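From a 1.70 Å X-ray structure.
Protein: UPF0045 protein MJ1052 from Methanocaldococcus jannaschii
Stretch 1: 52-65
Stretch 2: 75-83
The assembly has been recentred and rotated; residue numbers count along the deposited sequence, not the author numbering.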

ATOM      1  N   ASP A  52     -18.676  -1.241   9.682  1.00 25.70           N
ATOM      2  CA  ASP A  52     -18.115  -0.732  10.926  1.00 25.49           C
ATOM      3  C   ASP A  52     -16.604  -0.950  11.002  1.00 24.67           C
ATOM      4  O   ASP A  52     -16.106  -2.023  10.655  1.00 24.60           O
ATOM      5  CB  ASP A  52     -18.786  -1.410  12.120  1.00 27.83           C
ATOM      6  CG  ASP A  52     -18.208  -0.954  13.442  1.00 28.72           C
ATOM      7  OD1 ASP A  52     -18.461   0.209  13.835  1.00 29.76           O
ATOM      8  OD2 ASP A  52     -17.486  -1.752  14.081  1.00 28.92           O
ATOM      9  N   LEU A  53     -15.882   0.061  11.477  1.00 23.67           N
ATOM     10  CA  LEU A  53     -14.426  -0.023  11.573  1.00 24.01           C
ATOM     11  C   LEU A  53     -13.936  -1.202  12.404  1.00 24.88           C
ATOM     12  O   LEU A  53     -13.005  -1.897  12.006  1.00 23.08           O
ATOM     13  CB  LEU A  53     -13.849   1.281  12.134  1.00 24.42           C
ATOM     14  CG  LEU A  53     -12.327   1.342  12.321  1.00 23.93           C
ATOM     15  CD1 LEU A  53     -11.613   0.975  11.026  1.00 24.16           C
ATOM     16  CD2 LEU A  53     -11.933   2.744  12.761  1.00 24.62           C
ATOM     17  N   ASP A  54     -14.554  -1.434  13.558  1.00 25.11           N
ATOM     18  CA  ASP A  54     -14.127  -2.541  14.396  1.00 25.52           C
ATOM     19  C   ASP A  54     -14.384  -3.886  13.723  1.00 24.72           C
ATOM     20  O   ASP A  54     -13.576  -4.805  13.840  1.00 25.76           O
ATOM     21  CB  ASP A  54     -14.823  -2.492  15.759  1.00 27.43           C
ATOM     22  CG  ASP A  54     -14.402  -1.291  16.579  1.00 31.08           C
ATOM     23  OD1 ASP A  54     -13.206  -0.934  16.531  1.00 31.40           O
ATOM     24  OD2 ASP A  54     -15.261  -0.709  17.279  1.00 34.72           O
ATOM     25  N   GLU A  55     -15.501  -4.005  13.015  1.00 23.52           N
ATOM     26  CA  GLU A  55     -15.803  -5.259  12.337  1.00 23.42           C
ATOM     27  C   GLU A  55     -14.789  -5.513  11.225  1.00 22.93           C
ATOM     28  O   GLU A  55     -14.377  -6.653  11.001  1.00 23.73           O
ATOM     29  CB  GLU A  55     -17.223  -5.239  11.767  1.00 24.30           C
ATOM     30  CG  GLU A  55     -18.302  -5.237  12.848  1.00 28.19           C
ATOM     31  CD  GLU A  55     -18.134  -6.387  13.830  1.00 30.76           C
ATOM     32  OE1 GLU A  55     -18.204  -7.555  13.395  1.00 30.93           O
ATOM     33  OE2 GLU A  55     -17.929  -6.126  15.036  1.00 34.36           O
ATOM     34  N   ILE A  56     -14.383  -4.454  10.535  1.00 22.81           N
ATOM     35  CA  ILE A  56     -13.410  -4.595   9.456  1.00 21.65           C
ATOM     36  C   ILE A  56     -12.054  -5.000  10.022  1.00 23.51           C
ATOM     37  O   ILE A  56     -11.346  -5.813   9.429  1.00 21.73           O
ATOM     38  CB  ILE A  56     -13.289  -3.284   8.639  1.00 22.08           C
ATOM     39  CG1 ILE A  56     -14.516  -3.148   7.728  1.00 22.25           C
ATOM     40  CG2 ILE A  56     -11.999  -3.283   7.807  1.00 19.68           C
ATOM     41  CD1 ILE A  56     -14.562  -1.867   6.924  1.00 24.46           C
ATOM     42  N   LEU A  57     -11.698  -4.441  11.175  1.00 23.55           N
ATOM     43  CA  LEU A  57     -10.427  -4.780  11.811  1.00 23.66           C
ATOM     44  C   LEU A  57     -10.423  -6.251  12.224  1.00 24.57           C
ATOM     45  O   LEU A  57      -9.431  -6.955  12.032  1.00 23.89           O
ATOM     46  CB  LEU A  57     -10.188  -3.882  13.028  1.00 25.19           C
ATOM     47  CG  LEU A  57      -9.878  -2.427  12.674  1.00 25.46           C
ATOM     48  CD1 LEU A  57      -9.968  -1.559  13.916  1.00 26.48           C
ATOM     49  CD2 LEU A  57      -8.498  -2.339  12.048  1.00 27.69           C
ATOM     50  N   LYS A  58     -11.536  -6.715  12.788  1.00 23.60           N
ATOM     51  CA  LYS A  58     -11.648  -8.108  13.208  1.00 24.99           C
ATOM     52  C   LYS A  58     -11.618  -9.020  11.984  1.00 23.66           C
ATOM     53  O   LYS A  58     -10.987 -10.075  12.000  1.00 23.61           O
ATOM     54  CB  LYS A  58     -12.961  -8.358  13.955  1.00 27.58           C
ATOM     55  CG  LYS A  58     -13.166  -7.571  15.238  1.00 29.95           C
ATOM     56  CD  LYS A  58     -14.555  -7.884  15.791  1.00 32.81           C
ATOM     57  CE  LYS A  58     -14.948  -6.966  16.930  1.00 36.10           C
ATOM     58  NZ  LYS A  58     -16.366  -7.220  17.330  1.00 35.83           N
ATOM     59  N   ALA A  59     -12.326  -8.616  10.933  1.00 23.11           N
ATOM     60  CA  ALA A  59     -12.384  -9.404   9.707  1.00 21.47           C
ATOM     61  C   ALA A  59     -11.001  -9.468   9.080  1.00 21.68           C
ATOM     62  O   ALA A  59     -10.585 -10.507   8.573  1.00 22.74           O
ATOM     63  CB  ALA A  59     -13.379  -8.787   8.722  1.00 21.51           C
ATOM     64  N   PHE A  60     -10.292  -8.346   9.122  1.00 20.66           N
ATOM     65  CA  PHE A  60      -8.950  -8.275   8.568  1.00 20.83           C
ATOM     66  C   PHE A  60      -8.046  -9.256   9.306  1.00 21.76           C
ATOM     67  O   PHE A  60      -7.340 -10.054   8.689  1.00 23.10           O
ATOM     68  CB  PHE A  60      -8.401  -6.855   8.715  1.00 18.99           C
ATOM     69  CG  PHE A  60      -6.957  -6.719   8.327  1.00 20.38           C
ATOM     70  CD1 PHE A  60      -6.548  -6.938   7.016  1.00 16.59           C
ATOM     71  CD2 PHE A  60      -6.004  -6.352   9.274  1.00 18.89           C
ATOM     72  CE1 PHE A  60      -5.217  -6.791   6.645  1.00 16.85           C
ATOM     73  CE2 PHE A  60      -4.662  -6.202   8.910  1.00 20.18           C
ATOM     74  CZ  PHE A  60      -4.271  -6.421   7.592  1.00 21.53           C
ATOM     75  N   LYS A  61      -8.079  -9.208  10.634  1.00 21.99           N
ATOM     76  CA  LYS A  61      -7.242 -10.106  11.415  1.00 22.80           C
ATOM     77  C   LYS A  61      -7.557 -11.567  11.129  1.00 23.96           C
ATOM     78  O   LYS A  61      -6.650 -12.388  10.971  1.00 24.03           O
ATOM     79  CB  LYS A  61      -7.407  -9.837  12.909  1.00 23.51           C
ATOM     80  CG  LYS A  61      -6.481 -10.676  13.770  1.00 22.70           C
ATOM     81  CD  LYS A  61      -6.786 -10.508  15.248  1.00 25.90           C
ATOM     82  CE  LYS A  61      -5.878 -11.390  16.090  1.00 27.89           C
ATOM     83  NZ  LYS A  61      -6.242 -11.337  17.533  1.00 29.68           N
ATOM     84  N   GLU A  62      -8.839 -11.905  11.058  1.00 23.43           N
ATOM     85  CA  GLU A  62      -9.198 -13.294  10.812  1.00 24.88           C
ATOM     86  C   GLU A  62      -8.777 -13.756   9.423  1.00 25.05           C
ATOM     87  O   GLU A  62      -8.295 -14.879   9.260  1.00 25.09           O
ATOM     88  CB  GLU A  62     -10.703 -13.517  11.019  1.00 24.58           C
ATOM     89  CG  GLU A  62     -11.150 -14.936  10.672  1.00 26.86           C
ATOM     90  CD  GLU A  62     -12.565 -15.261  11.120  1.00 27.38           C
ATOM     91  OE1 GLU A  62     -13.358 -14.329  11.356  1.00 29.89           O
ATOM     92  OE2 GLU A  62     -12.887 -16.465  11.219  1.00 31.47           O
ATOM     93  N   ALA A  63      -8.947 -12.892   8.425  1.00 24.18           N
ATOM     94  CA  ALA A  63      -8.579 -13.237   7.053  1.00 23.43           C
ATOM     95  C   ALA A  63      -7.081 -13.500   6.971  1.00 24.54           C
ATOM     96  O   ALA A  63      -6.641 -14.494   6.396  1.00 24.77           O
ATOM     97  CB  ALA A  63      -8.964 -12.106   6.108  1.00 24.47           C
ATOM     98  N   HIS A  64      -6.302 -12.590   7.544  1.00 23.13           N
ATOM     99  CA  HIS A  64      -4.851 -12.728   7.565  1.00 23.43           C
ATOM    100  C   HIS A  64      -4.472 -14.043   8.253  1.00 23.60           C
ATOM    101  O   HIS A  64      -3.689 -14.833   7.723  1.00 24.83           O
ATOM    102  CB  HIS A  64      -4.243 -11.546   8.325  1.00 21.44           C
ATOM    103  CG  HIS A  64      -2.803 -11.728   8.694  1.00 22.04           C
ATOM    104  ND1 HIS A  64      -1.773 -11.561   7.792  1.00 21.94           N
ATOM    105  CD2 HIS A  64      -2.222 -12.058   9.871  1.00 21.99           C
ATOM    106  CE1 HIS A  64      -0.620 -11.779   8.401  1.00 23.10           C
ATOM    107  NE2 HIS A  64      -0.865 -12.082   9.663  1.00 21.98           N
ATOM    108  N   SER A  65      -5.052 -14.279   9.426  1.00 24.90           N
ATOM    109  CA  SER A  65      -4.762 -15.474  10.210  1.00 26.81           C
ATOM    110  C   SER A  65      -5.166 -16.773   9.532  1.00 28.56           C
ATOM    111  O   SER A  65      -4.482 -17.787   9.661  1.00 30.04           O
ATOM    112  CB  SER A  65      -5.444 -15.376  11.575  1.00 26.70           C
ATOM    113  OG  SER A  65      -5.073 -14.179  12.234  1.00 26.63           O
ATOM    114  N   VAL A  75       1.823 -11.528   4.086  1.00 18.31           N
ATOM    115  CA  VAL A  75       1.931 -10.071   4.135  1.00 19.18           C
ATOM    116  C   VAL A  75       0.526  -9.567   3.805  1.00 20.09           C
ATOM    117  O   VAL A  75       0.042  -9.738   2.680  1.00 20.25           O
ATOM    118  CB  VAL A  75       2.933  -9.525   3.104  1.00 18.93           C
ATOM    119  CG1 VAL A  75       2.961  -7.990   3.163  1.00 18.18           C
ATOM    120  CG2 VAL A  75       4.329 -10.066   3.406  1.00 19.82           C
ATOM    121  N   SER A  76      -0.134  -8.965   4.788  1.00 17.35           N
ATOM    122  CA  SER A  76      -1.505  -8.485   4.592  1.00 18.37           C
ATOM    123  C   SER A  76      -1.617  -6.973   4.691  1.00 18.13           C
ATOM    124  O   SER A  76      -0.986  -6.349   5.550  1.00 18.95           O
ATOM    125  CB  SER A  76      -2.428  -9.148   5.614  1.00 20.39           C
ATOM    126  OG  SER A  76      -2.417 -10.554   5.446  1.00 20.63           O
ATOM    127  N   SER A  77      -2.431  -6.386   3.816  1.00 16.17           N
ATOM    128  CA  SER A  77      -2.597  -4.939   3.786  1.00 17.11           C
ATOM    129  C   SER A  77      -4.044  -4.508   4.015  1.00 20.46           C
ATOM    130  O   SER A  77      -4.969  -5.084   3.437  1.00 18.83           O
ATOM    131  CB  SER A  77      -2.122  -4.386   2.432  1.00 16.84           C
ATOM    132  OG  SER A  77      -0.769  -4.741   2.156  1.00 20.35           O
ATOM    133  N   LEU A  78      -4.224  -3.497   4.862  1.00 17.57           N
ATOM    134  CA  LEU A  78      -5.537  -2.939   5.162  1.00 19.46           C
ATOM    135  C   LEU A  78      -5.463  -1.431   4.961  1.00 20.45           C
ATOM    136  O   LEU A  78      -4.571  -0.771   5.494  1.00 20.52           O
ATOM    137  CB  LEU A  78      -5.943  -3.227   6.618  1.00 19.84           C
ATOM    138  CG  LEU A  78      -7.186  -2.490   7.152  1.00 20.19           C
ATOM    139  CD1 LEU A  78      -8.433  -2.914   6.375  1.00 20.87           C
ATOM    140  CD2 LEU A  78      -7.364  -2.796   8.639  1.00 21.23           C
ATOM    141  N   LYS A  79      -6.376  -0.888   4.167  1.00 19.28           N
ATOM    142  CA  LYS A  79      -6.396   0.552   3.953  1.00 19.56           C
ATOM    143  C   LYS A  79      -7.781   1.035   4.340  1.00 20.79           C
ATOM    144  O   LYS A  79      -8.777   0.478   3.892  1.00 19.86           O
ATOM    145  CB  LYS A  79      -6.111   0.889   2.491  1.00 22.48           C
ATOM    146  CG  LYS A  79      -6.079   2.383   2.222  1.00 22.50           C
ATOM    147  CD  LYS A  79      -5.685   2.684   0.785  1.00 25.75           C
ATOM    148  CE  LYS A  79      -4.247   2.293   0.499  1.00 25.61           C
ATOM    149  NZ  LYS A  79      -3.922   2.476  -0.948  1.00 27.85           N
ATOM    150  N   ILE A  80      -7.834   2.058   5.187  1.00 19.67           N
ATOM    151  CA  ILE A  80      -9.102   2.613   5.645  1.00 22.16           C
ATOM    152  C   ILE A  80      -9.279   4.024   5.118  1.00 21.85           C
ATOM    153  O   ILE A  80      -8.346   4.822   5.148  1.00 22.37           O
ATOM    154  CB  ILE A  80      -9.166   2.687   7.190  1.00 23.80           C
ATOM    155  CG1 ILE A  80      -8.996   1.292   7.793  1.00 26.26           C
ATOM    156  CG2 ILE A  80     -10.488   3.305   7.625  1.00 27.57           C
ATOM    157  CD1 ILE A  80     -10.000   0.285   7.314  1.00 26.97           C
ATOM    158  N   ASP A  81     -10.480   4.322   4.638  1.00 22.27           N
ATOM    159  CA  ASP A  81     -10.800   5.652   4.128  1.00 23.51           C
ATOM    160  C   ASP A  81     -12.031   6.084   4.912  1.00 22.68           C
ATOM    161  O   ASP A  81     -13.118   5.542   4.715  1.00 22.91           O
ATOM    162  CB  ASP A  81     -11.132   5.590   2.635  1.00 23.61           C
ATOM    163  CG  ASP A  81     -11.247   6.969   2.000  1.00 28.09           C
ATOM    164  OD1 ASP A  81     -11.604   7.933   2.710  1.00 25.92           O
ATOM    165  OD2 ASP A  81     -10.990   7.087   0.782  1.00 29.27           O
ATOM    166  N   GLU A  82     -11.859   7.048   5.810  1.00 23.88           N
ATOM    167  CA  GLU A  82     -12.970   7.520   6.627  1.00 25.36           C
ATOM    168  C   GLU A  82     -13.100   9.036   6.613  1.00 25.74           C
ATOM    169  O   GLU A  82     -12.109   9.754   6.722  1.00 25.18           O
ATOM    170  CB  GLU A  82     -12.805   7.035   8.075  1.00 25.10           C
ATOM    171  CG  GLU A  82     -13.783   7.673   9.066  1.00 27.55           C
ATOM    172  CD  GLU A  82     -13.728   7.041  10.443  1.00 28.04           C
ATOM    173  OE1 GLU A  82     -12.635   6.587  10.844  1.00 27.27           O
ATOM    174  OE2 GLU A  82     -14.773   7.009  11.131  1.00 28.45           O
ATOM    175  N   ARG A  83     -14.330   9.514   6.473  1.00 28.82           N
ATOM    176  CA  ARG A  83     -14.582  10.948   6.470  1.00 30.46           C
ATOM    177  C   ARG A  83     -15.788  11.229   7.356  1.00 32.96           C
ATOM    178  O   ARG A  83     -16.635  10.357   7.564  1.00 31.28           O
ATOM    179  CB  ARG A  83     -14.816  11.455   5.040  1.00 32.32           C
ATOM    180  CG  ARG A  83     -16.060  10.913   4.355  1.00 34.27           C
ATOM    181  CD  ARG A  83     -16.073  11.298   2.881  1.00 35.76           C
ATOM    182  NE  ARG A  83     -15.998  12.743   2.674  1.00 37.45           N
ATOM    183  CZ  ARG A  83     -15.884  13.318   1.480  1.00 39.13           C
ATOM    184  NH1 ARG A  83     -15.831  12.570   0.385  1.00 38.76           N
ATOM    185  NH2 ARG A  83     -15.825  14.641   1.377  1.00 39.30           N
TER

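The one polar link in an otherwise largely apolar contact is a short hydrogen bond: H64 ND1 lies 2.6 Å from S76 OG, with an angle of 161°. The hydroxyl sits at the edge of the imidazole, near its plane, where the ring nitrogen's lone pair or N-H is directed, so the in-plane placement and the 161° angle suit a hydrogen bond, though they do not say which atom donates. It forms where the backbones come nearest in register, the CA atoms of H64 and S76 being 6.2 Å apart. H64 NE2 is hydrogen-bonded elsewhere in the structure, so both ring nitrogens are satisfied in a buried setting.

Helix 53-65 runs nearly antiparallel to strand 75-83, at 163° between their N-to-C directions, with the axes 9.2 Å apart at closest approach. Along the strand, S76, L78, I80 and E82 point their CA-to-CB bonds toward the helix, as the alternation of an extended chain predicts, while V75 and S77 point away. On the helix, L53, I56, F60 and H64 point toward the strand, a spacing of three and four residues that keeps them on one side.

L78 is the centre of the packing. L78 CB lies 3.6 Å from the centroid of the F60 ring and only 10° off the ring normal, which identifies a CH-pi contact over the face. Its two methyls meet different helix residues: L78 CD1 is 3.9 Å from I56 CG2, and L78 CD2 is 3.6 Å from L57 CD2. The CA-to-CB bond of L57 points sideways, but the end of its side chain comes nearer. F60 CE1 also approaches S77 O, at 3.6 Å, obliquely to the ring.

Further along, I80 CD1 is 4.1 Å from both I56 CG2 and L53 CD1, extending the apolar packing toward the start of the helix. There D52 caps the first turn, D52 OD2 accepting from E55 N at 3.2 Å.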